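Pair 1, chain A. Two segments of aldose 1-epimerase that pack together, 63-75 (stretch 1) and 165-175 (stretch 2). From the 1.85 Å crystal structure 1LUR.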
# COMPACT_ATOMS: atom_id res chain seq x y z
N ALA A 63 -8.31 11.57 -3.42
CA ALA A 63 -7.66 11.23 -4.68
C ALA A 63 -6.22 10.78 -4.46
O ALA A 63 -5.52 10.40 -5.41
CB ALA A 63 -7.69 12.42 -5.62
N ALA A 64 -5.77 10.81 -3.21
CA ALA A 64 -4.42 10.40 -2.88
C ALA A 64 -4.32 8.93 -2.46
O ALA A 64 -3.28 8.49 -1.98
CB ALA A 64 -3.87 11.30 -1.76
N SER A 65 -5.41 8.19 -2.66
CA SER A 65 -5.46 6.76 -2.31
C SER A 65 -5.07 6.47 -0.86
O SER A 65 -4.45 5.44 -0.57
CB SER A 65 -4.55 5.96 -3.24
OG SER A 65 -4.97 6.06 -4.59
N ILE A 66 -5.44 7.36 0.04
CA ILE A 66 -5.13 7.20 1.46
C ILE A 66 -5.73 5.94 2.09
O ILE A 66 -6.94 5.82 2.24
CB ILE A 66 -5.57 8.45 2.26
CG1 ILE A 66 -4.85 9.69 1.73
CG2 ILE A 66 -5.25 8.28 3.75
CD1 ILE A 66 -5.22 10.98 2.44
N GLY A 67 -4.86 4.99 2.44
CA GLY A 67 -5.28 3.74 3.06
C GLY A 67 -6.06 2.74 2.23
O GLY A 67 -6.46 1.68 2.73
N LYS A 68 -6.28 3.04 0.96
CA LYS A 68 -7.03 2.14 0.09
C LYS A 68 -6.32 0.85 -0.31
O LYS A 68 -5.10 0.71 -0.20
CB LYS A 68 -7.40 2.85 -1.21
CG LYS A 68 -8.22 4.12 -1.10
CD LYS A 68 -8.41 4.71 -2.50
CE LYS A 68 -9.29 5.95 -2.49
NZ LYS A 68 -10.71 5.65 -2.20
N THR A 69 -7.13 -0.10 -0.77
CA THR A 69 -6.62 -1.38 -1.24
C THR A 69 -6.59 -0.99 -2.73
O THR A 69 -7.64 -0.69 -3.30
CB THR A 69 -7.62 -2.53 -1.11
OG1 THR A 69 -7.64 -3.00 0.25
CG2 THR A 69 -7.21 -3.69 -2.03
N VAL A 70 -5.41 -0.99 -3.33
CA VAL A 70 -5.27 -0.62 -4.74
C VAL A 70 -5.18 -1.80 -5.71
O VAL A 70 -4.53 -2.80 -5.43
CB VAL A 70 -4.02 0.27 -4.94
CG1 VAL A 70 -3.82 0.57 -6.41
CG2 VAL A 70 -4.17 1.56 -4.14
N GLY A 71 -5.84 -1.64 -6.85
CA GLY A 71 -5.86 -2.65 -7.90
C GLY A 71 -6.66 -2.12 -9.08
O GLY A 71 -7.18 -1.01 -9.00
N ARG A 72 -6.80 -2.90 -10.16
CA ARG A 72 -6.24 -4.25 -10.27
C ARG A 72 -4.74 -4.32 -10.44
O ARG A 72 -4.15 -5.39 -10.31
CB ARG A 72 -6.93 -5.03 -11.39
CG ARG A 72 -8.32 -5.52 -11.01
CD ARG A 72 -8.83 -6.57 -11.96
NE ARG A 72 -9.36 -6.00 -13.20
CZ ARG A 72 -9.54 -6.69 -14.31
NH1 ARG A 72 -9.22 -7.98 -14.36
NH2 ARG A 72 -10.04 -6.09 -15.38
N VAL A 73 -4.12 -3.19 -10.77
CA VAL A 73 -2.68 -3.17 -10.95
C VAL A 73 -2.19 -1.91 -10.25
O VAL A 73 -2.46 -0.79 -10.68
CB VAL A 73 -2.26 -3.13 -12.42
CG1 VAL A 73 -0.75 -2.94 -12.53
CG2 VAL A 73 -2.68 -4.43 -13.10
N ALA A 74 -1.48 -2.12 -9.14
CA ALA A 74 -0.95 -1.02 -8.37
C ALA A 74 0.09 -0.23 -9.15
O ALA A 74 0.87 -0.79 -9.94
CB ALA A 74 -0.35 -1.52 -7.07
N ASN A 75 0.10 1.07 -8.90
CA ASN A 75 1.02 1.98 -9.55
C ASN A 75 0.74 2.17 -11.03
O ASN A 75 -0.40 2.05 -11.47
CB ASN A 75 2.48 1.55 -9.32
CG ASN A 75 3.43 2.73 -9.28
OD1 ASN A 75 3.93 3.18 -10.31
ND2 ASN A 75 3.68 3.25 -8.08
N GLY A 165 -5.96 -12.56 -16.87
CA GLY A 165 -5.70 -11.13 -16.82
C GLY A 165 -4.52 -10.82 -15.93
O GLY A 165 -3.69 -11.69 -15.66
N LEU A 166 -4.44 -9.58 -15.47
CA LEU A 166 -3.35 -9.15 -14.61
C LEU A 166 -3.89 -8.70 -13.26
O LEU A 166 -4.98 -8.14 -13.19
CB LEU A 166 -2.59 -7.98 -15.27
CG LEU A 166 -1.95 -8.20 -16.65
CD1 LEU A 166 -1.63 -6.87 -17.30
CD2 LEU A 166 -0.68 -9.04 -16.50
N LEU A 167 -3.15 -8.98 -12.19
CA LEU A 167 -3.58 -8.58 -10.86
C LEU A 167 -2.35 -8.39 -9.97
O LEU A 167 -1.57 -9.32 -9.73
CB LEU A 167 -4.53 -9.60 -10.21
CG LEU A 167 -5.26 -9.04 -8.98
CD1 LEU A 167 -6.37 -8.09 -9.42
CD2 LEU A 167 -5.86 -10.16 -8.15
N ALA A 168 -2.16 -7.16 -9.52
CA ALA A 168 -1.03 -6.82 -8.66
C ALA A 168 -1.57 -5.77 -7.71
O ALA A 168 -1.70 -4.60 -8.07
CB ALA A 168 0.11 -6.28 -9.50
N LEU A 169 -1.89 -6.20 -6.49
CA LEU A 169 -2.43 -5.29 -5.50
C LEU A 169 -1.43 -4.77 -4.48
O LEU A 169 -0.27 -5.15 -4.47
CB LEU A 169 -3.55 -6.00 -4.73
CG LEU A 169 -4.51 -6.89 -5.51
CD1 LEU A 169 -5.38 -7.69 -4.53
CD2 LEU A 169 -5.38 -6.04 -6.42
N THR A 170 -1.94 -3.88 -3.63
CA THR A 170 -1.17 -3.27 -2.55
C THR A 170 -2.13 -2.53 -1.63
O THR A 170 -3.33 -2.44 -1.92
CB THR A 170 -0.07 -2.29 -3.01
OG1 THR A 170 0.84 -2.09 -1.92
CG2 THR A 170 -0.66 -0.92 -3.38
N ASN A 171 -1.61 -2.06 -0.51
CA ASN A 171 -2.38 -1.31 0.48
C ASN A 171 -1.72 0.07 0.47
O ASN A 171 -0.50 0.18 0.60
CB ASN A 171 -2.29 -1.93 1.87
CG ASN A 171 -2.94 -1.07 2.92
OD1 ASN A 171 -2.31 -0.18 3.49
ND2 ASN A 171 -4.22 -1.31 3.17
N HIS A 172 -2.52 1.11 0.32
CA HIS A 172 -1.97 2.46 0.27
C HIS A 172 -2.07 3.32 1.53
O HIS A 172 -2.34 4.52 1.45
CB HIS A 172 -2.61 3.20 -0.91
CG HIS A 172 -1.69 4.19 -1.56
ND1 HIS A 172 -1.20 5.30 -0.92
CD2 HIS A 172 -1.16 4.22 -2.81
CE1 HIS A 172 -0.41 5.97 -1.74
NE2 HIS A 172 -0.37 5.34 -2.89
N ALA A 173 -1.85 2.73 2.70
CA ALA A 173 -1.93 3.49 3.94
C ALA A 173 -0.70 4.39 4.10
O ALA A 173 0.42 3.97 3.84
CB ALA A 173 -2.05 2.55 5.13
N TYR A 174 -0.94 5.64 4.51
CA TYR A 174 0.13 6.61 4.72
C TYR A 174 0.42 6.56 6.22
O TYR A 174 -0.47 6.79 7.03
CB TYR A 174 -0.34 8.03 4.36
CG TYR A 174 -0.49 8.33 2.88
CD1 TYR A 174 -1.49 7.73 2.11
CD2 TYR A 174 0.34 9.27 2.27
CE1 TYR A 174 -1.66 8.07 0.77
CE2 TYR A 174 0.18 9.61 0.93
CZ TYR A 174 -0.82 9.01 0.18
OH TYR A 174 -0.96 9.37 -1.14
N TRP A 175 1.67 6.27 6.58
CA TRP A 175 2.04 6.18 7.99
C TRP A 175 2.79 7.36 8.61
O TRP A 175 3.67 7.96 7.99
CB TRP A 175 2.86 4.91 8.22
CG TRP A 175 2.17 3.67 7.76
CD1 TRP A 175 2.20 3.14 6.50
CD2 TRP A 175 1.33 2.81 8.53
NE1 TRP A 175 1.44 2.00 6.44
CE2 TRP A 175 0.89 1.77 7.68
CE3 TRP A 175 0.90 2.81 9.87
CZ2 TRP A 175 0.04 0.75 8.11
CZ3 TRP A 175 0.06 1.79 10.30
CH2 TRP A 175 -0.36 0.78 9.43
O HOH W 1 -5.42 -3.86 1.44
O HOH W 2 -7.30 -9.55 -12.81

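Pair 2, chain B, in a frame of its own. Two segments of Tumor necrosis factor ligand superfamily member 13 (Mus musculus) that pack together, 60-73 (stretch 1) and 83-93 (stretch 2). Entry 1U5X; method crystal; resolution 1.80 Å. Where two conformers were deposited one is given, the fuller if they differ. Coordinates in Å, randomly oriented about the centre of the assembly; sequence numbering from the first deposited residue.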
# COMPACT_ATOMS: atom_id res chain seq x y z
N LEU B 60 -4.97 11.54 4.09
CA LEU B 60 -4.79 11.73 5.51
C LEU B 60 -6.01 12.43 6.11
O LEU B 60 -6.32 13.55 5.73
CB LEU B 60 -3.53 12.56 5.75
CG LEU B 60 -3.29 13.07 7.17
CD1 LEU B 60 -3.42 11.90 8.14
CD2 LEU B 60 -1.90 13.78 7.25
N PHE B 61 -6.73 11.76 6.99
CA PHE B 61 -7.99 12.33 7.54
C PHE B 61 -7.83 12.83 8.97
O PHE B 61 -7.14 12.19 9.77
CB PHE B 61 -9.07 11.25 7.52
CG PHE B 61 -9.43 10.77 6.15
CD1 PHE B 61 -10.41 11.42 5.40
CD2 PHE B 61 -8.86 9.62 5.65
CE1 PHE B 61 -10.76 10.94 4.14
CE2 PHE B 61 -9.21 9.15 4.41
CZ PHE B 61 -10.17 9.80 3.65
N HIS B 62 -8.52 13.93 9.30
CA HIS B 62 -8.51 14.51 10.65
C HIS B 62 -9.89 14.54 11.32
O HIS B 62 -10.03 15.03 12.44
CB HIS B 62 -7.91 15.92 10.61
N ASP B 63 -10.91 13.99 10.65
CA ASP B 63 -12.28 14.01 11.14
C ASP B 63 -12.51 13.17 12.38
O ASP B 63 -12.01 12.05 12.50
CB ASP B 63 -13.26 13.51 10.07
CG ASP B 63 -13.60 14.57 9.05
OD1 ASP B 63 -13.76 15.74 9.46
OD2 ASP B 63 -13.76 14.35 7.84
N VAL B 64 -13.31 13.73 13.28
CA VAL B 64 -13.75 13.05 14.49
C VAL B 64 -14.93 12.11 14.15
O VAL B 64 -15.69 12.38 13.21
CB VAL B 64 -14.11 14.11 15.60
CG1 VAL B 64 -15.37 14.93 15.26
CG2 VAL B 64 -14.25 13.47 16.97
N THR B 65 -15.03 11.00 14.88
CA THR B 65 -16.16 10.06 14.85
C THR B 65 -16.38 9.10 13.67
O THR B 65 -16.38 7.89 13.86
CB THR B 65 -17.51 10.79 15.09
OG1 THR B 65 -17.69 10.98 16.49
CG2 THR B 65 -18.71 9.90 14.67
N PHE B 66 -16.68 9.65 12.50
CA PHE B 66 -17.31 8.84 11.47
C PHE B 66 -16.30 8.11 10.61
O PHE B 66 -15.13 8.49 10.53
CB PHE B 66 -18.23 9.68 10.60
N THR B 67 -16.78 7.06 9.96
CA THR B 67 -15.97 6.30 9.03
C THR B 67 -15.60 7.19 7.85
O THR B 67 -16.49 7.82 7.26
CB THR B 67 -16.75 5.06 8.52
OG1 THR B 67 -17.09 4.20 9.62
CG2 THR B 67 -15.88 4.21 7.60
N MET B 68 -14.31 7.23 7.52
CA MET B 68 -13.79 8.02 6.42
C MET B 68 -13.14 7.10 5.40
O MET B 68 -12.71 6.02 5.72
CB MET B 68 -12.75 9.01 6.92
CG MET B 68 -13.30 10.04 7.91
SD MET B 68 -14.76 10.94 7.33
CE MET B 68 -14.12 11.81 5.85
N GLY B 69 -13.06 7.57 4.16
CA GLY B 69 -12.38 6.82 3.14
C GLY B 69 -12.55 7.44 1.77
O GLY B 69 -13.50 8.18 1.51
N GLN B 70 -11.65 7.09 0.89
CA GLN B 70 -11.65 7.64 -0.45
C GLN B 70 -12.02 6.57 -1.44
O GLN B 70 -11.76 5.41 -1.21
CB GLN B 70 -10.33 8.28 -0.81
CG GLN B 70 -9.19 7.33 -1.11
CD GLN B 70 -8.38 7.05 0.10
OE1 GLN B 70 -8.90 7.11 1.25
NE2 GLN B 70 -7.11 6.74 -0.12
N VAL B 71 -12.60 6.98 -2.55
CA VAL B 71 -13.01 6.10 -3.62
C VAL B 71 -12.36 6.54 -4.91
O VAL B 71 -12.51 7.69 -5.32
CB VAL B 71 -14.54 6.18 -3.81
CG1 VAL B 71 -15.01 5.09 -4.78
CG2 VAL B 71 -15.28 6.09 -2.47
N VAL B 72 -11.65 5.63 -5.57
CA VAL B 72 -10.96 5.89 -6.83
C VAL B 72 -11.66 5.18 -7.97
O VAL B 72 -11.86 3.97 -7.91
CB VAL B 72 -9.49 5.37 -6.76
CG1 VAL B 72 -8.74 5.62 -8.05
CG2 VAL B 72 -8.72 6.03 -5.59
N SER B 73 -12.08 5.94 -8.99
CA SER B 73 -12.91 5.45 -10.08
C SER B 73 -12.40 5.89 -11.44
O SER B 73 -11.65 6.88 -11.56
CB SER B 73 -14.37 5.92 -9.94
OG SER B 73 -14.88 5.69 -8.65
N LEU B 83 -12.69 1.58 -9.06
CA LEU B 83 -11.50 0.75 -9.13
C LEU B 83 -11.17 0.17 -7.76
O LEU B 83 -11.05 -1.04 -7.60
CB LEU B 83 -10.34 1.53 -9.71
CG LEU B 83 -10.55 2.07 -11.14
CD1 LEU B 83 -9.27 2.74 -11.62
CD2 LEU B 83 -10.97 1.01 -12.10
N PHE B 84 -11.00 1.03 -6.78
CA PHE B 84 -10.82 0.57 -5.42
C PHE B 84 -11.22 1.65 -4.43
O PHE B 84 -11.33 2.81 -4.77
CB PHE B 84 -9.37 0.17 -5.17
CG PHE B 84 -8.37 1.27 -5.36
CD1 PHE B 84 -7.83 1.49 -6.62
CD2 PHE B 84 -7.93 2.06 -4.31
CE1 PHE B 84 -6.86 2.47 -6.84
CE2 PHE B 84 -6.95 3.04 -4.51
CZ PHE B 84 -6.41 3.24 -5.78
N ARG B 85 -11.38 1.25 -3.17
CA ARG B 85 -11.65 2.20 -2.09
C ARG B 85 -10.83 1.85 -0.84
O ARG B 85 -10.40 0.72 -0.65
CB ARG B 85 -13.16 2.30 -1.84
CG ARG B 85 -13.66 1.45 -0.69
CD ARG B 85 -15.20 1.20 -0.63
NE ARG B 85 -16.06 2.35 -0.87
CZ ARG B 85 -17.01 2.42 -1.81
NH1 ARG B 85 -17.25 1.42 -2.65
NH2 ARG B 85 -17.75 3.52 -1.91
N CYS B 86 -10.59 2.85 -0.01
CA CYS B 86 -9.96 2.69 1.29
C CYS B 86 -10.99 3.10 2.33
O CYS B 86 -11.73 4.05 2.08
CB CYS B 86 -8.74 3.58 1.32
SG CYS B 86 -7.74 3.25 2.75
N ILE B 87 -11.09 2.39 3.45
CA ILE B 87 -12.07 2.74 4.49
C ILE B 87 -11.43 2.70 5.88
O ILE B 87 -10.73 1.75 6.18
CB ILE B 87 -13.31 1.78 4.46
CG1 ILE B 87 -13.89 1.65 3.06
CG2 ILE B 87 -14.39 2.30 5.38
CD1 ILE B 87 -14.68 0.41 2.89
N ARG B 88 -11.70 3.70 6.73
CA ARG B 88 -11.11 3.78 8.08
C ARG B 88 -12.10 4.34 9.07
O ARG B 88 -12.56 5.44 8.87
CB ARG B 88 -9.94 4.76 8.13
CG ARG B 88 -8.71 4.29 7.48
CD ARG B 88 -7.61 3.83 8.42
NE ARG B 88 -6.63 3.12 7.64
CZ ARG B 88 -6.87 2.02 6.92
NH1 ARG B 88 -8.06 1.44 6.91
NH2 ARG B 88 -5.89 1.50 6.19
N SER B 89 -12.37 3.61 10.15
CA SER B 89 -13.10 4.18 11.28
C SER B 89 -12.19 5.18 12.01
O SER B 89 -10.96 5.01 12.08
CB SER B 89 -13.56 3.09 12.23
OG SER B 89 -14.42 2.19 11.55
N MET B 90 -12.80 6.26 12.49
CA MET B 90 -12.10 7.32 13.18
C MET B 90 -12.49 7.29 14.65
O MET B 90 -13.66 7.01 14.97
CB MET B 90 -12.45 8.68 12.55
CG MET B 90 -12.06 8.83 11.09
SD MET B 90 -10.28 8.66 10.77
CE MET B 90 -9.57 9.90 11.99
N PRO B 91 -11.54 7.57 15.55
CA PRO B 91 -11.84 7.70 16.98
C PRO B 91 -12.85 8.81 17.26
O PRO B 91 -12.94 9.77 16.50
CB PRO B 91 -10.49 8.11 17.59
CG PRO B 91 -9.47 7.64 16.65
CD PRO B 91 -10.10 7.73 15.29
N SER B 92 -13.59 8.67 18.35
CA SER B 92 -14.56 9.68 18.76
C SER B 92 -13.87 10.89 19.42
O SER B 92 -14.45 11.98 19.46
CB SER B 92 -15.64 9.08 19.65
OG SER B 92 -15.09 8.34 20.74
N ASP B 93 -12.65 10.71 19.92
CA ASP B 93 -11.84 11.78 20.52
C ASP B 93 -12.04 13.14 19.84
O ASP B 93 -11.31 13.49 18.90
CB ASP B 93 -10.36 11.41 20.47

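Pair 1 and pair 2 share an antiparallel arrangement of two irregular segments, and the N, CA and C atoms of 14 central residues superpose with an RMSD of 0.8 Å. Short stretches of bridged backbone alternate with loop in both. The best common landmark is a reciprocal pair of backbone hydrogen bonds: V70(A) N to T170(A) O (2.9 Å) and, weakly, T170(A) N to V70(A) O (3.3 Å) match M68(B) N to R88(B) O (2.8 Å) and R88(B) N to M68(B) O (2.7 Å). One further bond recurs in full, A168(A) N to R72(A) O (2.8 Å) and C86(B) N to Q70(B) O (3.1 Å). The donors G67(A) and T65(B) also match, but G67(A) N bonds to H172(A) O (2.7 Å), whereas T65(B) N bonds to P91(B) O (2.9 Å), one residue past the matched M90(B).

The inward position H172(A) = M90(B) is filled differently. In pair 1 the imidazole lies beneath S65(A), whose CB stands 3.9 Å from the ring centroid and over its face, while V70(A) CG2 approaches H172(A) CB at 3.9 Å. In pair 2 a flexible thioether does the work: M90(B), with all three chi angles m, sets its CG 3.6 Å from M68(B) CG and its CE 3.3 Å from D63(B) O. Thus the valine and methionine at V70(A) = M68(B) each meet the residue at the histidine/methionine position. At S65(A) = D63(B) both residues direct a backbone carbonyl at it (S65(A) O to H172(A) CB, 2.9 Å; D63(B) O to M90(B) CE, as above), and S65(A) adds its CB over the imidazole face.

The glycines G71(A) and G69(B) coincide. A CB there would point toward the opposite stretch and clash in both, but with different atoms: it would lie 2.5 Å from L169(A) CD2 in pair 1 and 2.0 Å from C86(B) O in pair 2. In pair 2 the missing CB lets the backbone come close, with G69(B) CA 3.0 Å from C86(B) O; in pair 1 it leaves space for the L169(A) side chain, whose CD2 lies 3.7 Å from G71(A) CA.

Beside the glycine, R72(A) and Q70(B) have side-chain centres 7.2 Å apart. R72(A), which follows a cis peptide bond, packs its CG 3.6 Å from L167(A) CD1, and a water links its NH1 (2.9 Å) to L166(A) O (2.7 Å). Q70(B) instead brings OE1 to 3.5 Å from CB of C86(B), a residue whose CB points toward stretch 1; the matched A168(A) offers only a methyl group, directed sideways. The same backbone frame thus accommodates an aromatic ring under a serine in one protein and paired methionines in the other.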